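Local coordinates for glycosyl hydrolase family 61, 2 protein (Heterobasidion irregulare TC 32-1, PDB 5NNS) that cleaves crystalline and amorphous polysaccharides such as cellulose as a copper-dependent lytic monooxygenase of family AA9, oxidising the glycosidic linkage specifically at C1, at residues T28-D34 and N50-L56; S46-N50 and F166-C170. All coordinates share one frame. Numbering follows the deposited sequence.

Overall arrangement
Contacts 1 and 2 both involve the long loop between strands 12-15 and 63-66 of the AA9 beta-sandwich. Contact 1 holds two parts of that loop together; contact 2 ties it by a disulfide to strand 165-176, which carries Tyr167 of the copper site with His1 and His80. Their centres lie about 9 Å apart, and they share Asn50. They also touch directly: Arg31 N lies 2.9 Å from Cys170 O, a probable hydrogen bond, and Trp33 CE3 packs 3.3 Å from Glu169 OE2. The side chain of Asn50 is about 6 Å from that of Tyr167, and that of Trp33 about 6 Å from that of Tyr20, a glucan-binding residue.

Contact 1 (T28-D34 and N50-L56); sequences TIQREWD and NINGASL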
# COMPACT_ATOMS: atom_id res chain seq x y z
N THR A 28 -6.41 4.92 -16.01
CA THR A 28 -6.73 4.80 -14.59
C THR A 28 -5.89 5.74 -13.74
O THR A 28 -4.83 6.21 -14.18
CB THR A 28 -6.54 3.34 -14.09
OG1 THR A 28 -6.60 3.30 -12.66
CG2 THR A 28 -5.21 2.75 -14.56
N ILE A 29 -6.37 6.00 -12.53
CA ILE A 29 -5.55 6.68 -11.52
C ILE A 29 -4.40 5.80 -11.01
O ILE A 29 -3.43 6.31 -10.45
CB ILE A 29 -6.39 7.20 -10.33
CG1 ILE A 29 -7.08 6.06 -9.56
CG2 ILE A 29 -7.40 8.24 -10.80
CD1 ILE A 29 -7.58 6.49 -8.19
N GLN A 30 -4.53 4.49 -11.22
CA GLN A 30 -3.59 3.52 -10.69
C GLN A 30 -2.37 3.33 -11.59
O GLN A 30 -2.48 3.37 -12.81
CB GLN A 30 -4.30 2.17 -10.51
CG GLN A 30 -3.69 1.31 -9.43
CD GLN A 30 -4.39 -0.02 -9.28
OE1 GLN A 30 -4.78 -0.64 -10.27
NE2 GLN A 30 -4.54 -0.47 -8.04
N ARG A 31 -1.21 3.11 -10.97
CA ARG A 31 0.01 2.75 -11.69
C ARG A 31 -0.08 1.31 -12.18
O ARG A 31 -0.76 0.47 -11.57
CB ARG A 31 1.26 2.93 -10.80
CG ARG A 31 1.62 4.37 -10.48
CD ARG A 31 1.79 5.20 -11.75
NE ARG A 31 2.60 6.41 -11.53
CZ ARG A 31 3.93 6.46 -11.57
NH1 ARG A 31 4.67 5.38 -11.81
NH2 ARG A 31 4.54 7.62 -11.37
N GLU A 32 0.60 1.04 -13.30
CA GLU A 32 0.53 -0.26 -13.95
C GLU A 32 1.11 -1.35 -13.06
O GLU A 32 2.22 -1.20 -12.56
CB GLU A 32 1.29 -0.23 -15.28
CG GLU A 32 1.52 -1.58 -15.95
CD GLU A 32 2.18 -1.46 -17.32
OE1 GLU A 32 2.38 -0.33 -17.80
OE2 GLU A 32 2.53 -2.51 -17.90
N TRP A 33 0.35 -2.42 -12.87
CA TRP A 33 0.86 -3.63 -12.23
C TRP A 33 0.40 -4.81 -13.07
O TRP A 33 -0.78 -4.92 -13.40
CB TRP A 33 0.40 -3.73 -10.77
CG TRP A 33 -1.10 -3.72 -10.54
CD1 TRP A 33 -1.95 -2.66 -10.64
CD2 TRP A 33 -1.90 -4.83 -10.12
NE1 TRP A 33 -3.23 -3.04 -10.33
CE2 TRP A 33 -3.23 -4.37 -10.00
CE3 TRP A 33 -1.62 -6.17 -9.82
CZ2 TRP A 33 -4.29 -5.21 -9.61
CZ3 TRP A 33 -2.67 -7.01 -9.43
CH2 TRP A 33 -3.99 -6.52 -9.32
N ASP A 34 1.33 -5.70 -13.41
CA ASP A 34 1.14 -6.66 -14.51
C ASP A 34 0.69 -8.08 -14.17
O ASP A 34 0.25 -8.81 -15.07
CB ASP A 34 2.42 -6.72 -15.35
CG ASP A 34 2.79 -5.36 -15.95
OD1 ASP A 34 1.88 -4.67 -16.44
OD2 ASP A 34 3.98 -5.00 -15.94
N ASN A 50 4.87 -1.90 -7.57
CA ASN A 50 4.79 -3.20 -8.24
C ASN A 50 5.51 -3.20 -9.59
O ASN A 50 6.09 -2.19 -9.98
CB ASN A 50 3.33 -3.67 -8.40
CG ASN A 50 3.15 -5.15 -8.12
OD1 ASN A 50 4.01 -5.97 -8.45
ND2 ASN A 50 2.02 -5.51 -7.52
N ILE A 51 5.49 -4.35 -10.26
CA ILE A 51 6.11 -4.54 -11.56
C ILE A 51 5.03 -4.37 -12.65
O ILE A 51 4.02 -5.07 -12.62
CB ILE A 51 6.77 -5.93 -11.68
CG1 ILE A 51 7.94 -6.05 -10.69
CG2 ILE A 51 7.26 -6.19 -13.10
CD1 ILE A 51 8.41 -7.47 -10.43
N ASN A 52 5.22 -3.48 -13.63
CA ASN A 52 6.40 -2.60 -13.76
C ASN A 52 6.25 -1.27 -13.01
O ASN A 52 7.21 -0.51 -12.92
CB ASN A 52 6.76 -2.36 -15.23
CG ASN A 52 5.63 -1.71 -16.03
OD1 ASN A 52 4.64 -1.23 -15.48
ND2 ASN A 52 5.79 -1.71 -17.34
N GLY A 53 5.06 -0.99 -12.48
CA GLY A 53 4.81 0.26 -11.75
C GLY A 53 4.75 1.48 -12.64
O GLY A 53 4.78 2.62 -12.15
N ALA A 54 4.61 1.26 -13.95
CA ALA A 54 4.79 2.32 -14.93
C ALA A 54 3.62 3.29 -14.93
O ALA A 54 2.47 2.92 -14.65
CB ALA A 54 4.98 1.73 -16.32
N SER A 55 3.94 4.55 -15.21
CA SER A 55 2.95 5.56 -15.52
C SER A 55 2.29 5.22 -16.86
O SER A 55 2.88 4.56 -17.70
CB SER A 55 3.66 6.92 -15.63
OG SER A 55 2.77 7.95 -15.96
N LEU A 56 1.05 5.69 -17.04
CA LEU A 56 0.32 5.50 -18.30
C LEU A 56 0.39 6.72 -19.24
O LEU A 56 -0.38 6.80 -20.20
CB LEU A 56 -1.13 5.13 -18.00
CG LEU A 56 -1.34 3.85 -17.18
CD1 LEU A 56 -2.80 3.70 -16.82
CD2 LEU A 56 -0.85 2.63 -17.94
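Two irregular segments of the loop that joins strands 12-15 and 63-66 of the AA9 beta-sandwich meet in a short antiparallel pairing, with a single beta bridge between Trp33 and Asn52. Thr28 starts with an ST turn, its OG1 accepting from Gln30 N at 2.8 Å and also hydrogen-bonded to Asn15 O, while its CG2 lies 3.4 Å from Leu56 CD1. Gln30 points away from 50-56; its OE1 takes a hydrogen bond from Trp33 NE1 at 2.9 Å and one from the backbone of Phe17. The Arg31 guanidinium donates from NH1 to Gly53 O at 2.8 Å, with Ser55 CB over one face; its NH2 is hydrogen-bonded to Cys96 O. Glu32 makes the central pairing: its N donates to Ala54 O at 3.0 Å, its O receives a weak bond from Gly53 N at 2.8 Å, and its OE1 lies 3.6 Å from Ala54 CB. Gly53 has a positive phi of 72°, and a CB there would clash with Asn50 O. Trp33 adds a CA-H...O contact, CA to Ile51 O at 3.5 Å, and rests its CB on that of Asn50, while its indole leads away from 50-56. Asp34 N donates to Ile51 O at 2.9 Å. A cis peptide precedes Asn52, whose OD1 closes an Asx turn onto Ala54 N, while Asn52 N makes a weak hydrogen bond to Asp34 OD2 at 3.0 Å.

Contact 2 (S46-N50 and F166-C170); sequences SISCN and FYPEC
This is a buried, disulfide-linked contact between a single helix-like turn at 46-50, in the long loop before strand 63-66, and residues 166-170 of strand 165-176 in the six-stranded sheet of the AA9 sandwich. Ile47 and Ser48 have helix-like backbones, Asn50 N makes a weak hydrogen bond to Ser46 O at 2.9 Å, and Asn50 leaves the turn with phi 73° and psi 179°. Cys49 CA lies 5.1 Å from Glu169 CA and Asn50 CA 5.7 Å from Pro168 CA. From the strand, Phe166, Pro168 and Cys170 point toward the turn, while Tyr167 points away. Ile47, chi1 t and chi2 t, sets CD1 over the Phe166 ring face, 4.0 Å from its centroid, a CH-pi contact; Ile47 O lies 3.3 Å from Pro168 CG. Cys49 and Cys170, both chi1 m, join SG to SG at 2.0 Å with chi3 -79°, against Trp106. One water bridges the backbones, donating to Cys49 O at 3.0 Å and accepting from Cys170 N at 2.9 Å. Asn50, chi1 -139° between wells, donates from ND2 to Pro168 O at 2.9 Å and Glu169 OE2 at 3.0 Å; Glu169 (chi1 -84°, m; chi2 78°, p) has CA-to-CB away from the turn, and its OE1 is hydrogen-bonded to Val4 N. The covalent bond and the amide hydrogen bonds thus fix the loop onto the strand carrying Tyr167 of the copper site.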
# COMPACT_ATOMS: atom_id res chain seq x y z
N SER A 46 11.25 -2.54 -7.70
CA SER A 46 9.86 -2.18 -8.03
C SER A 46 8.85 -2.38 -6.88
O SER A 46 7.64 -2.41 -7.12
CB SER A 46 9.42 -3.00 -9.25
OG SER A 46 10.26 -2.74 -10.36
N ILE A 47 9.33 -2.51 -5.65
CA ILE A 47 8.43 -2.76 -4.51
C ILE A 47 7.53 -1.57 -4.17
O ILE A 47 6.49 -1.75 -3.53
CB ILE A 47 9.19 -3.28 -3.26
CG1 ILE A 47 8.22 -3.98 -2.29
CG2 ILE A 47 9.99 -2.16 -2.59
CD1 ILE A 47 8.89 -4.79 -1.20
N SER A 48 7.90 -0.35 -4.61
CA SER A 48 7.08 0.84 -4.37
C SER A 48 5.70 0.74 -5.02
O SER A 48 4.69 0.90 -4.34
CB SER A 48 7.78 2.12 -4.84
OG SER A 48 8.13 2.06 -6.21
N CYS A 49 5.66 0.46 -6.33
CA CYS A 49 4.39 0.43 -7.07
C CYS A 49 4.19 -0.81 -7.94
O CYS A 49 3.40 -0.79 -8.89
CB CYS A 49 4.25 1.73 -7.88
SG CYS A 49 4.18 3.19 -6.82
N ASN A 50 4.87 -1.90 -7.57
CA ASN A 50 4.79 -3.20 -8.24
C ASN A 50 5.51 -3.20 -9.59
O ASN A 50 6.09 -2.19 -9.98
CB ASN A 50 3.33 -3.67 -8.40
CG ASN A 50 3.15 -5.15 -8.12
OD1 ASN A 50 4.01 -5.97 -8.45
ND2 ASN A 50 2.02 -5.51 -7.52
N PHE A 166 4.92 -9.49 -0.63
CA PHE A 166 4.50 -8.11 -0.70
C PHE A 166 3.60 -7.92 -1.92
O PHE A 166 3.97 -8.32 -3.02
CB PHE A 166 5.72 -7.19 -0.81
CG PHE A 166 6.66 -7.30 0.35
CD1 PHE A 166 6.49 -6.51 1.48
CD2 PHE A 166 7.73 -8.19 0.32
CE1 PHE A 166 7.36 -6.61 2.56
CE2 PHE A 166 8.60 -8.29 1.39
CZ PHE A 166 8.42 -7.50 2.51
N TYR A 167 2.43 -7.33 -1.70
CA TYR A 167 1.48 -7.03 -2.78
C TYR A 167 1.15 -5.54 -2.75
O TYR A 167 0.20 -5.14 -2.08
CB TYR A 167 0.20 -7.83 -2.61
CG TYR A 167 0.35 -9.33 -2.70
CD1 TYR A 167 0.34 -9.98 -3.93
CD2 TYR A 167 0.47 -10.10 -1.55
CE1 TYR A 167 0.45 -11.35 -4.01
CE2 TYR A 167 0.58 -11.48 -1.61
CZ TYR A 167 0.56 -12.10 -2.85
OH TYR A 167 0.69 -13.46 -2.93
N PRO A 168 1.95 -4.72 -3.46
CA PRO A 168 1.74 -3.27 -3.46
C PRO A 168 1.06 -2.76 -4.72
O PRO A 168 1.36 -3.25 -5.81
CB PRO A 168 3.17 -2.74 -3.40
CG PRO A 168 3.97 -3.75 -4.16
CD PRO A 168 3.24 -5.06 -4.09
N GLU A 169 0.17 -1.79 -4.58
CA GLU A 169 -0.32 -0.99 -5.71
C GLU A 169 -0.31 0.49 -5.35
O GLU A 169 -0.35 0.84 -4.17
CB GLU A 169 -1.73 -1.41 -6.14
CG GLU A 169 -1.77 -2.60 -7.09
CD GLU A 169 -1.57 -3.94 -6.40
OE1 GLU A 169 -2.21 -4.18 -5.35
OE2 GLU A 169 -0.78 -4.76 -6.92
N CYS A 170 -0.25 1.33 -6.38
CA CYS A 170 -0.18 2.79 -6.24
C CYS A 170 -1.27 3.48 -7.04
O CYS A 170 -1.61 3.04 -8.13
CB CYS A 170 1.17 3.29 -6.73
SG CYS A 170 2.54 2.86 -5.64
O HOH W 1 0.52 -0.02 -8.79